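Local atomic coordinates of Low density lipoprotein receptor adapter protein 1 (Rattus norvegicus, PDB entry 3SO6), a protein that links the LDL receptor to the clathrin endocytic machinery, its phosphotyrosine-binding (PTB) domain recognising the NPXY internalization motif of the receptor tail. Residues L8-P19 and S98-C106; K45-I56 and S60-I71. All coordinates share one frame; numbering follows the deposited sequence.

In the fold
Both contacts belong to the PTB domain and its antiparallel sheet. Contact 1 pairs strand 4-16 with strand 99-105. Contact 2 joins strands 44-51 and 54-59 to the edge strand 65-70 and the turn before it. The centres lie about 14 Å apart. Strands 4-16 and 44-51 are neighbours in the sheet, so the contacts touch: Leu8 and Tyr10 pack on Leu48 and Val46. Along the chain, both segments of contact 2 fall between the two segments of contact 1. Helix 22-38 covers part of contact 1, and helix 109-131 covers part of contact 2. Pro19 and Leu99 in contact 1 and Ile71 in contact 2 thus reach the bound LDL-receptor tail, which the domain recognises.

Contact 1 of 2, residues L8-P19 and S98-C106; sequences LKYLGMTLVERP and SLECHAFLC
The central strand pair of the PTB-domain sheet carries this contact, with 8-16 antiparallel to 99-105. A classic beta bulge interrupts it where Leu11 and Gly12 both face Ala103. Leu11 N donates to Ala103 O (2.8 Å), and Ala103 N to Gly12 O, nearly straight (170°). Tyr10, Met13 and His102 share one face. The Tyr10 ring swings out with CG opposite the backbone N (chi1 -177°), which carries OH to His102 ND1 at 2.8 Å; either could donate. Across the imidazole, NE2 donates to Glu100 OE1 (2.8 Å), which lies in the ring plane, though NE2 sits above the carboxylate plane. Met13 CB sits over one imidazole face, 3.9 Å from its centroid. With alanine in place of His102, Tyr10 OH and Glu100 OE1 would probably lose this partner, and Met13 CB the ring it rests on. Tyr10 CD1 lies over a face of the Phe104 ring, 3.5 Å from CE2, an oblique pair with planes at 44°. On the other face, Val16 CG2 meets Leu99 CB at 3.7 Å. Leu99 and Pro19 pack on an aromatic side chain of the bound peptide. The arrangement is typical of the bulged sheet of the PH-like PTB fold.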
loop_
_atom_site.group_PDB
_atom_site.type_symbol
_atom_site.label_atom_id
_atom_site.label_comp_id
_atom_site.label_asym_id
_atom_site.label_seq_id
_atom_site.Cartn_x
_atom_site.Cartn_y
_atom_site.Cartn_z
ATOM N N LEU A 8 -0.999 3.811 11.288
ATOM C CA LEU A 8 -0.997 4.967 10.409
ATOM C C LEU A 8 -2.427 5.608 10.389
ATOM O O LEU A 8 -3.340 5.188 11.119
ATOM C CB LEU A 8 -0.631 4.501 8.976
ATOM C CG LEU A 8 0.689 3.692 8.854
ATOM C CD1 LEU A 8 0.915 3.461 7.392
ATOM C CD2 LEU A 8 1.857 4.387 9.428
ATOM N N LYS A 9 -2.562 6.685 9.632
ATOM C CA LYS A 9 -3.858 7.310 9.414
ATOM C C LYS A 9 -4.203 7.146 7.944
ATOM O O LYS A 9 -3.334 7.302 7.090
ATOM C CB LYS A 9 -3.804 8.774 9.784
ATOM C CG LYS A 9 -3.722 8.962 11.273
ATOM C CD LYS A 9 -3.552 10.434 11.613
ATOM C CE LYS A 9 -3.098 10.725 13.069
ATOM N NZ LYS A 9 -3.228 12.166 13.408
ATOM N N TYR A 10 -5.454 6.752 7.617
ATOM C CA TYR A 10 -5.870 6.510 6.235
ATOM C C TYR A 10 -6.322 7.806 5.592
ATOM O O TYR A 10 -7.237 8.459 6.060
ATOM C CB TYR A 10 -7.041 5.539 6.246
ATOM C CG TYR A 10 -7.482 5.177 4.821
ATOM C CD1 TYR A 10 -6.536 4.788 3.793
ATOM C CD2 TYR A 10 -8.833 5.204 4.470
ATOM C CE1 TYR A 10 -6.961 4.389 2.552
ATOM C CE2 TYR A 10 -9.237 4.807 3.175
ATOM C CZ TYR A 10 -8.336 4.386 2.221
ATOM O OH TYR A 10 -8.727 3.962 0.980
ATOM N N LEU A 11 -5.621 8.216 4.533
ATOM C CA LEU A 11 -6.042 9.425 3.814
ATOM C C LEU A 11 -7.197 9.186 2.847
ATOM O O LEU A 11 -8.075 10.064 2.713
ATOM C CB LEU A 11 -4.826 9.972 3.056
ATOM C CG LEU A 11 -3.704 10.646 3.927
ATOM C CD1 LEU A 11 -2.342 10.704 3.188
ATOM C CD2 LEU A 11 -4.111 12.092 4.301
ATOM N N GLY A 12 -7.230 8.040 2.215
ATOM C CA GLY A 12 -8.251 7.750 1.240
ATOM C C GLY A 12 -7.665 7.081 -0.005
ATOM O O GLY A 12 -6.497 6.646 -0.021
ATOM N N MET A 13 -8.517 7.000 -1.012
ATOM C CA MET A 13 -8.166 6.308 -2.257
ATOM C C MET A 13 -8.622 7.102 -3.450
ATOM O O MET A 13 -9.552 7.916 -3.376
ATOM C CB MET A 13 -8.767 4.893 -2.274
ATOM C CG MET A 13 -10.269 4.801 -2.203
ATOM S SD MET A 13 -10.748 3.277 -3.245
ATOM C CE MET A 13 -10.002 4.222 -4.724
ATOM N N THR A 14 -7.963 6.820 -4.546
ATOM C CA THR A 14 -8.398 7.304 -5.859
ATOM C C THR A 14 -8.082 6.265 -6.901
ATOM O O THR A 14 -7.121 5.494 -6.742
ATOM C CB THR A 14 -7.676 8.657 -6.141
ATOM O OG1 THR A 14 -8.285 9.267 -7.282
ATOM C CG2 THR A 14 -6.188 8.457 -6.364
ATOM N N LEU A 15 -8.818 6.203 -7.990
ATOM C CA LEU A 15 -8.513 5.264 -9.114
ATOM C C LEU A 15 -7.304 5.770 -9.896
ATOM O O LEU A 15 -7.040 6.997 -9.997
ATOM C CB LEU A 15 -9.738 5.092 -10.060
ATOM C CG LEU A 15 -10.868 4.277 -9.362
ATOM C CD1 LEU A 15 -12.009 3.902 -10.300
ATOM C CD2 LEU A 15 -10.463 3.002 -8.696
ATOM N N VAL A 16 -6.528 4.853 -10.445
ATOM C CA VAL A 16 -5.439 5.197 -11.349
ATOM C C VAL A 16 -5.635 4.397 -12.633
ATOM O O VAL A 16 -6.270 3.327 -12.623
ATOM C CB VAL A 16 -4.048 4.904 -10.721
ATOM C CG1 VAL A 16 -3.807 5.881 -9.526
ATOM C CG2 VAL A 16 -3.896 3.444 -10.280
ATOM N N GLU A 17 -5.024 4.862 -13.708
ATOM C CA GLU A 17 -5.333 4.173 -14.969
ATOM C C GLU A 17 -4.317 3.117 -15.400
ATOM O O GLU A 17 -4.643 2.321 -16.317
ATOM C CB GLU A 17 -5.644 5.178 -16.102
ATOM C CG GLU A 17 -6.918 6.058 -15.821
ATOM C CD GLU A 17 -8.196 5.230 -15.519
ATOM O OE1 GLU A 17 -8.638 4.457 -16.396
ATOM O OE2 GLU A 17 -8.766 5.373 -14.395
ATOM N N ARG A 18 -3.182 3.029 -14.699
ATOM C CA ARG A 18 -2.154 2.043 -14.997
ATOM C C ARG A 18 -1.613 1.564 -13.665
ATOM O O ARG A 18 -1.787 2.305 -12.660
ATOM C CB ARG A 18 -1.033 2.603 -15.909
ATOM C CG ARG A 18 -1.552 3.109 -17.204
ATOM C CD ARG A 18 -0.488 3.715 -18.111
ATOM N NE ARG A 18 0.277 4.749 -17.461
ATOM C CZ ARG A 18 -0.114 6.002 -17.309
ATOM N NH1 ARG A 18 -1.276 6.433 -17.840
ATOM N NH2 ARG A 18 0.718 6.885 -16.725
ATOM N N PRO A 19 -0.981 0.362 -13.636
ATOM C CA PRO A 19 -0.611 -0.166 -12.297
ATOM C C PRO A 19 0.708 0.365 -11.680
ATOM O O PRO A 19 0.937 0.220 -10.467
ATOM C CB PRO A 19 -0.508 -1.662 -12.565
ATOM C CG PRO A 19 -0.215 -1.764 -14.098
ATOM C CD PRO A 19 -0.980 -0.665 -14.696
ATOM N N SER A 98 -10.439 -2.741 -11.875
ATOM C CA SER A 98 -10.011 -1.360 -11.612
ATOM C C SER A 98 -8.809 -1.338 -10.655
ATOM O O SER A 98 -8.569 -2.285 -9.897
ATOM C CB SER A 98 -11.097 -0.497 -11.021
ATOM O OG SER A 98 -11.416 -0.972 -9.732
ATOM N N LEU A 99 -8.071 -0.258 -10.752
ATOM C CA LEU A 99 -6.790 -0.085 -10.045
ATOM C C LEU A 99 -6.972 1.054 -9.075
ATOM O O LEU A 99 -7.417 2.142 -9.474
ATOM C CB LEU A 99 -5.685 0.242 -10.993
ATOM C CG LEU A 99 -5.516 -0.738 -12.179
ATOM C CD1 LEU A 99 -4.409 -0.266 -13.142
ATOM C CD2 LEU A 99 -5.403 -2.238 -11.737
ATOM N N GLU A 100 -6.647 0.805 -7.802
ATOM C CA GLU A 100 -6.881 1.796 -6.769
ATOM C C GLU A 100 -5.552 2.187 -6.077
ATOM O O GLU A 100 -4.780 1.289 -5.671
ATOM C CB GLU A 100 -7.773 1.249 -5.632
ATOM C CG GLU A 100 -9.133 0.625 -6.187
ATOM C CD GLU A 100 -9.912 -0.095 -5.086
ATOM O OE1 GLU A 100 -9.301 -0.584 -4.071
ATOM O OE2 GLU A 100 -11.131 -0.285 -5.251
ATOM N N CYS A 101 -5.338 3.492 -5.839
ATOM C CA CYS A 101 -4.234 3.938 -5.033
ATOM C C CYS A 101 -4.800 4.273 -3.659
ATOM O O CYS A 101 -5.733 5.103 -3.559
ATOM C CB CYS A 101 -3.563 5.173 -5.694
ATOM S SG CYS A 101 -2.188 5.784 -4.729
ATOM N N HIS A 102 -4.201 3.647 -2.642
ATOM C CA HIS A 102 -4.580 3.890 -1.265
ATOM C C HIS A 102 -3.419 4.558 -0.500
ATOM O O HIS A 102 -2.271 4.091 -0.582
ATOM C CB HIS A 102 -4.924 2.589 -0.520
ATOM C CG HIS A 102 -6.146 1.903 -1.059
ATOM N ND1 HIS A 102 -7.385 1.995 -0.464
ATOM C CD2 HIS A 102 -6.317 1.139 -2.172
ATOM C CE1 HIS A 102 -8.256 1.269 -1.147
ATOM N NE2 HIS A 102 -7.652 0.770 -2.216
ATOM N N ALA A 103 -3.692 5.715 0.151
ATOM C CA ALA A 103 -2.657 6.515 0.759
ATOM C C ALA A 103 -2.831 6.648 2.261
ATOM O O ALA A 103 -3.971 6.740 2.750
ATOM C CB ALA A 103 -2.573 7.887 0.098
ATOM N N PHE A 104 -1.684 6.641 2.968
ATOM C CA PHE A 104 -1.666 6.667 4.401
ATOM C C PHE A 104 -0.703 7.734 4.868
ATOM O O PHE A 104 0.422 7.892 4.344
ATOM C CB PHE A 104 -1.178 5.293 4.943
ATOM C CG PHE A 104 -2.036 4.157 4.447
ATOM C CD1 PHE A 104 -1.863 3.631 3.169
ATOM C CD2 PHE A 104 -3.105 3.651 5.276
ATOM C CE1 PHE A 104 -2.739 2.606 2.720
ATOM C CE2 PHE A 104 -3.946 2.638 4.803
ATOM C CZ PHE A 104 -3.756 2.159 3.515
ATOM N N LEU A 105 -1.116 8.475 5.893
ATOM C CA LEU A 105 -0.300 9.533 6.458
ATOM C C LEU A 105 0.472 8.951 7.673
ATOM O O LEU A 105 -0.128 8.296 8.568
ATOM C CB LEU A 105 -1.198 10.642 6.968
ATOM C CG LEU A 105 -0.430 11.814 7.571
ATOM C CD1 LEU A 105 0.331 12.655 6.540
ATOM C CD2 LEU A 105 -1.457 12.794 8.197
ATOM N N CYS A 106 1.793 9.150 7.635
ATOM C CA CYS A 106 2.692 8.705 8.692
ATOM C C CYS A 106 3.022 9.945 9.516
ATOM O O CYS A 106 2.884 11.093 9.085
ATOM C CB CYS A 106 3.952 8.085 8.089
ATOM S SG CYS A 106 3.556 6.739 6.915
HETATM O O HOH W 1 -8.554 1.644 -12.823
#

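Contact 2 of 2, residues K45-I56 and S60-I71; sequences KVTLKVSPRGII and SLTSQLIENVSI
Ile56 CG2 presses on Leu65 CD1 at 3.5 Å, a tight carbon pair, and the two side chains cross at about a right angle. They belong to a beta hairpin of the PTB sheet, in which strand 54-59 runs antiparallel to the edge strand 65-70. Ile55 and Val69 form a hydrogen-bonded pair of the hairpin: Ile55 N donates to Val69 O, and Val69 N to Ile55 O (2.8 Å). Their side chains share the face that packs on Tyr89. On the opposite face Ile56 CG1 lies 3.9 Å from Asn68 OD1. Gly54 closes a type I turn that starts at Ser51. Its CA comes within 3.2 Å of Val69 O, and a beta carbon there would clash with that oxygen. Next to it, Ile71 N donates to Arg53 O, and the Ile71 side chain lies against Pro52 O. Further along, Ile66 CD1 reaches Val46 CG2 at 3.7 Å. At the other end Ser60 N donates to Lys45 O in an almost straight bond (172°). Thr47 turns OG1 to the side opposite its carbonyl carbon (chi1 -61°), where it shares a hydrogen bond of 2.8 Å with Ser60 OG.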
loop_
_atom_site.group_PDB
_atom_site.type_symbol
_atom_site.label_atom_id
_atom_site.label_comp_id
_atom_site.label_asym_id
_atom_site.label_seq_id
_atom_site.Cartn_x
_atom_site.Cartn_y
_atom_site.Cartn_z
ATOM N N LYS A 45 -7.878 5.956 11.964
ATOM C CA LYS A 45 -6.654 5.297 12.360
ATOM C C LYS A 45 -6.690 3.857 11.821
ATOM O O LYS A 45 -7.668 3.113 12.056
ATOM C CB LYS A 45 -6.489 5.293 13.907
ATOM C CG LYS A 45 -6.361 6.743 14.391
ATOM C CD LYS A 45 -5.980 6.850 15.887
ATOM C CE LYS A 45 -5.718 8.309 16.359
ATOM N NZ LYS A 45 -6.913 9.211 16.080
ATOM N N VAL A 46 -5.692 3.513 11.032
ATOM C CA VAL A 46 -5.633 2.195 10.482
ATOM C C VAL A 46 -4.299 1.549 10.781
ATOM O O VAL A 46 -3.265 2.230 10.707
ATOM C CB VAL A 46 -5.948 2.244 8.941
ATOM C CG1 VAL A 46 -5.659 0.938 8.177
ATOM C CG2 VAL A 46 -7.374 2.776 8.685
ATOM N N THR A 47 -4.318 0.242 11.032
ATOM C CA THR A 47 -3.117 -0.559 11.231
ATOM C C THR A 47 -2.847 -1.385 10.018
ATOM O O THR A 47 -3.742 -1.946 9.426
ATOM C CB THR A 47 -3.328 -1.460 12.481
ATOM O OG1 THR A 47 -3.526 -0.550 13.572
ATOM C CG2 THR A 47 -2.170 -2.349 12.727
ATOM N N LEU A 48 -1.600 -1.314 9.550
ATOM C CA LEU A 48 -1.152 -2.139 8.418
ATOM C C LEU A 48 -0.218 -3.238 8.932
ATOM O O LEU A 48 0.745 -2.951 9.650
ATOM C CB LEU A 48 -0.281 -1.335 7.433
ATOM C CG LEU A 48 -0.994 -0.369 6.543
ATOM C CD1 LEU A 48 -1.662 0.807 7.371
ATOM C CD2 LEU A 48 -0.110 0.223 5.410
ATOM N N LYS A 49 -0.496 -4.476 8.554
ATOM C CA LYS A 49 0.411 -5.598 8.862
ATOM C C LYS A 49 0.915 -6.123 7.517
ATOM O O LYS A 49 0.137 -6.687 6.674
ATOM C CB LYS A 49 -0.274 -6.685 9.713
ATOM C CG LYS A 49 0.775 -7.747 10.199
ATOM C CD LYS A 49 0.159 -8.855 11.113
ATOM N N VAL A 50 2.223 -5.973 7.315
ATOM C CA VAL A 50 2.853 -6.244 5.984
ATOM C C VAL A 50 3.595 -7.595 6.075
ATOM O O VAL A 50 4.411 -7.745 7.006
ATOM C CB VAL A 50 3.872 -5.099 5.677
ATOM C CG1 VAL A 50 4.564 -5.389 4.373
ATOM C CG2 VAL A 50 3.150 -3.750 5.672
ATOM N N SER A 51 3.322 -8.502 5.153
ATOM C CA SER A 51 4.148 -9.759 5.115
ATOM C C SER A 51 4.152 -10.193 3.679
ATOM O O SER A 51 3.533 -9.549 2.821
ATOM C CB SER A 51 3.444 -10.803 5.981
ATOM O OG SER A 51 2.286 -11.292 5.334
ATOM N N PRO A 52 4.850 -11.293 3.366
ATOM C CA PRO A 52 4.868 -11.743 1.959
ATOM C C PRO A 52 3.463 -12.155 1.485
ATOM O O PRO A 52 3.276 -12.284 0.272
ATOM C CB PRO A 52 5.892 -12.929 1.969
ATOM C CG PRO A 52 6.731 -12.638 3.201
ATOM C CD PRO A 52 5.837 -12.019 4.224
ATOM N N ARG A 53 2.510 -12.369 2.389
ATOM C CA ARG A 53 1.118 -12.673 2.030
ATOM C C ARG A 53 0.366 -11.488 1.445
ATOM O O ARG A 53 -0.604 -11.638 0.689
ATOM C CB ARG A 53 0.379 -13.222 3.274
ATOM C CG ARG A 53 1.008 -14.510 3.845
ATOM C CD ARG A 53 0.046 -15.324 4.711
ATOM N NE ARG A 53 -1.202 -15.750 4.055
ATOM C CZ ARG A 53 -1.418 -16.973 3.537
ATOM N NH1 ARG A 53 -0.459 -17.897 3.481
ATOM N NH2 ARG A 53 -2.605 -17.274 3.048
ATOM N N GLY A 54 0.810 -10.295 1.785
ATOM C CA GLY A 54 0.086 -9.065 1.443
ATOM C C GLY A 54 0.007 -8.076 2.587
ATOM O O GLY A 54 0.846 -8.081 3.466
ATOM N N ILE A 55 -0.967 -7.169 2.500
ATOM C CA ILE A 55 -1.115 -6.161 3.525
ATOM C C ILE A 55 -2.498 -6.313 4.152
ATOM O O ILE A 55 -3.504 -6.348 3.428
ATOM C CB ILE A 55 -1.027 -4.725 2.950
ATOM C CG1 ILE A 55 0.347 -4.477 2.354
ATOM C CG2 ILE A 55 -1.286 -3.729 4.067
ATOM C CD1 ILE A 55 0.474 -3.163 1.565
ATOM N N ILE A 56 -2.507 -6.496 5.471
ATOM C CA ILE A 56 -3.769 -6.591 6.221
ATOM C C ILE A 56 -4.037 -5.190 6.796
ATOM O O ILE A 56 -3.214 -4.655 7.541
ATOM C CB ILE A 56 -3.793 -7.611 7.354
ATOM C CG1 ILE A 56 -3.362 -8.963 6.812
ATOM C CG2 ILE A 56 -5.172 -7.803 7.860
ATOM C CD1 ILE A 56 -3.221 -10.000 7.827
ATOM N N SER A 60 -7.989 0.576 13.547
ATOM C CA SER A 60 -7.281 0.487 14.807
ATOM C C SER A 60 -8.187 0.498 16.051
ATOM O O SER A 60 -7.913 -0.232 17.027
ATOM C CB SER A 60 -6.136 1.504 14.970
ATOM O OG SER A 60 -5.249 1.623 13.825
ATOM N N LEU A 61 -9.279 1.278 16.004
ATOM C CA LEU A 61 -10.181 1.355 17.177
ATOM C C LEU A 61 -10.810 -0.015 17.492
ATOM O O LEU A 61 -10.858 -0.454 18.666
ATOM C CB LEU A 61 -11.271 2.416 17.002
ATOM C CG LEU A 61 -10.773 3.830 16.891
ATOM C CD1 LEU A 61 -11.910 4.808 16.572
ATOM C CD2 LEU A 61 -9.993 4.195 18.151
ATOM N N THR A 62 -11.313 -0.697 16.465
ATOM C CA THR A 62 -12.124 -1.886 16.685
ATOM C C THR A 62 -11.331 -3.214 16.475
ATOM O O THR A 62 -11.845 -4.304 16.805
ATOM C CB THR A 62 -13.272 -1.938 15.680
ATOM O OG1 THR A 62 -12.743 -1.918 14.361
ATOM C CG2 THR A 62 -14.206 -0.743 15.811
ATOM N N SER A 63 -10.132 -3.121 15.852
ATOM C CA SER A 63 -9.340 -4.274 15.376
ATOM C C SER A 63 -10.145 -5.004 14.338
ATOM O O SER A 63 -9.803 -6.125 13.951
ATOM C CB SER A 63 -8.919 -5.250 16.492
ATOM O OG SER A 63 -8.181 -4.592 17.503
ATOM N N GLN A 64 -11.168 -4.392 13.797
ATOM C CA GLN A 64 -11.964 -5.104 12.733
ATOM C C GLN A 64 -11.197 -5.059 11.395
ATOM O O GLN A 64 -10.592 -4.001 10.996
ATOM C CB GLN A 64 -13.383 -4.480 12.499
ATOM C CG GLN A 64 -14.528 -4.837 13.507
ATOM C CD GLN A 64 -15.053 -6.275 13.510
ATOM O OE1 GLN A 64 -15.422 -6.777 14.568
ATOM N NE2 GLN A 64 -15.120 -6.925 12.347
ATOM N N LEU A 65 -11.286 -6.107 10.608
ATOM C CA LEU A 65 -10.708 -6.111 9.279
ATOM C C LEU A 65 -11.360 -5.089 8.371
ATOM O O LEU A 65 -12.560 -5.001 8.342
ATOM C CB LEU A 65 -10.827 -7.492 8.644
ATOM C CG LEU A 65 -10.156 -7.700 7.281
ATOM C CD1 LEU A 65 -8.626 -7.627 7.454
ATOM C CD2 LEU A 65 -10.628 -9.092 6.698
ATOM N N ILE A 66 -10.526 -4.309 7.694
ATOM C CA ILE A 66 -10.960 -3.504 6.571
ATOM C C ILE A 66 -10.797 -4.276 5.272
ATOM O O ILE A 66 -11.763 -4.414 4.494
ATOM C CB ILE A 66 -10.240 -2.076 6.550
ATOM C CG1 ILE A 66 -10.505 -1.368 7.878
ATOM C CG2 ILE A 66 -10.584 -1.216 5.284
ATOM C CD1 ILE A 66 -9.507 -0.169 8.080
ATOM N N GLU A 67 -9.558 -4.767 5.045
ATOM C CA GLU A 67 -9.322 -5.524 3.849
ATOM C C GLU A 67 -8.035 -6.289 4.004
ATOM O O GLU A 67 -7.086 -5.763 4.534
ATOM C CB GLU A 67 -9.169 -4.559 2.636
ATOM C CG GLU A 67 -9.241 -5.321 1.351
ATOM C CD GLU A 67 -9.102 -4.501 0.081
ATOM O OE1 GLU A 67 -8.907 -3.261 0.124
ATOM O OE2 GLU A 67 -9.149 -5.144 -1.002
ATOM N N ASN A 68 -8.039 -7.548 3.609
ATOM C CA ASN A 68 -6.769 -8.280 3.417
ATOM C C ASN A 68 -6.408 -8.185 1.937
ATOM O O ASN A 68 -7.148 -8.712 1.055
ATOM C CB ASN A 68 -6.967 -9.793 3.857
ATOM C CG ASN A 68 -5.675 -10.579 3.776
ATOM O OD1 ASN A 68 -4.614 -10.101 3.321
ATOM N ND2 ASN A 68 -5.708 -11.722 4.324
ATOM N N VAL A 69 -5.322 -7.466 1.631
ATOM C CA VAL A 69 -4.933 -7.210 0.268
ATOM C C VAL A 69 -3.893 -8.242 -0.146
ATOM O O VAL A 69 -2.707 -8.136 0.269
ATOM C CB VAL A 69 -4.370 -5.783 0.120
ATOM C CG1 VAL A 69 -4.162 -5.462 -1.348
ATOM C CG2 VAL A 69 -5.376 -4.755 0.752
ATOM N N SER A 70 -4.269 -9.183 -1.011
ATOM C CA SER A 70 -3.327 -10.232 -1.452
ATOM C C SER A 70 -2.120 -9.570 -2.089
ATOM O O SER A 70 -2.250 -8.657 -2.938
ATOM C CB SER A 70 -4.015 -11.109 -2.496
ATOM O OG SER A 70 -3.083 -11.974 -3.074
ATOM N N ILE A 71 -0.942 -10.128 -1.827
ATOM C CA ILE A 71 0.300 -9.628 -2.469
ATOM C C ILE A 71 0.170 -9.630 -3.994
ATOM O O ILE A 71 0.749 -8.754 -4.625
ATOM C CB ILE A 71 1.550 -10.500 -1.978
ATOM C CG1 ILE A 71 2.842 -9.744 -2.134
ATOM C CG2 ILE A 71 1.509 -11.946 -2.604
ATOM C CD1 ILE A 71 3.078 -8.656 -1.163
HETATM O O HOH W 2 -9.851 3.260 13.809
HETATM O O HOH W 3 -3.304 3.670 13.622
HETATM O O HOH W 4 -2.934 -13.211 4.826
#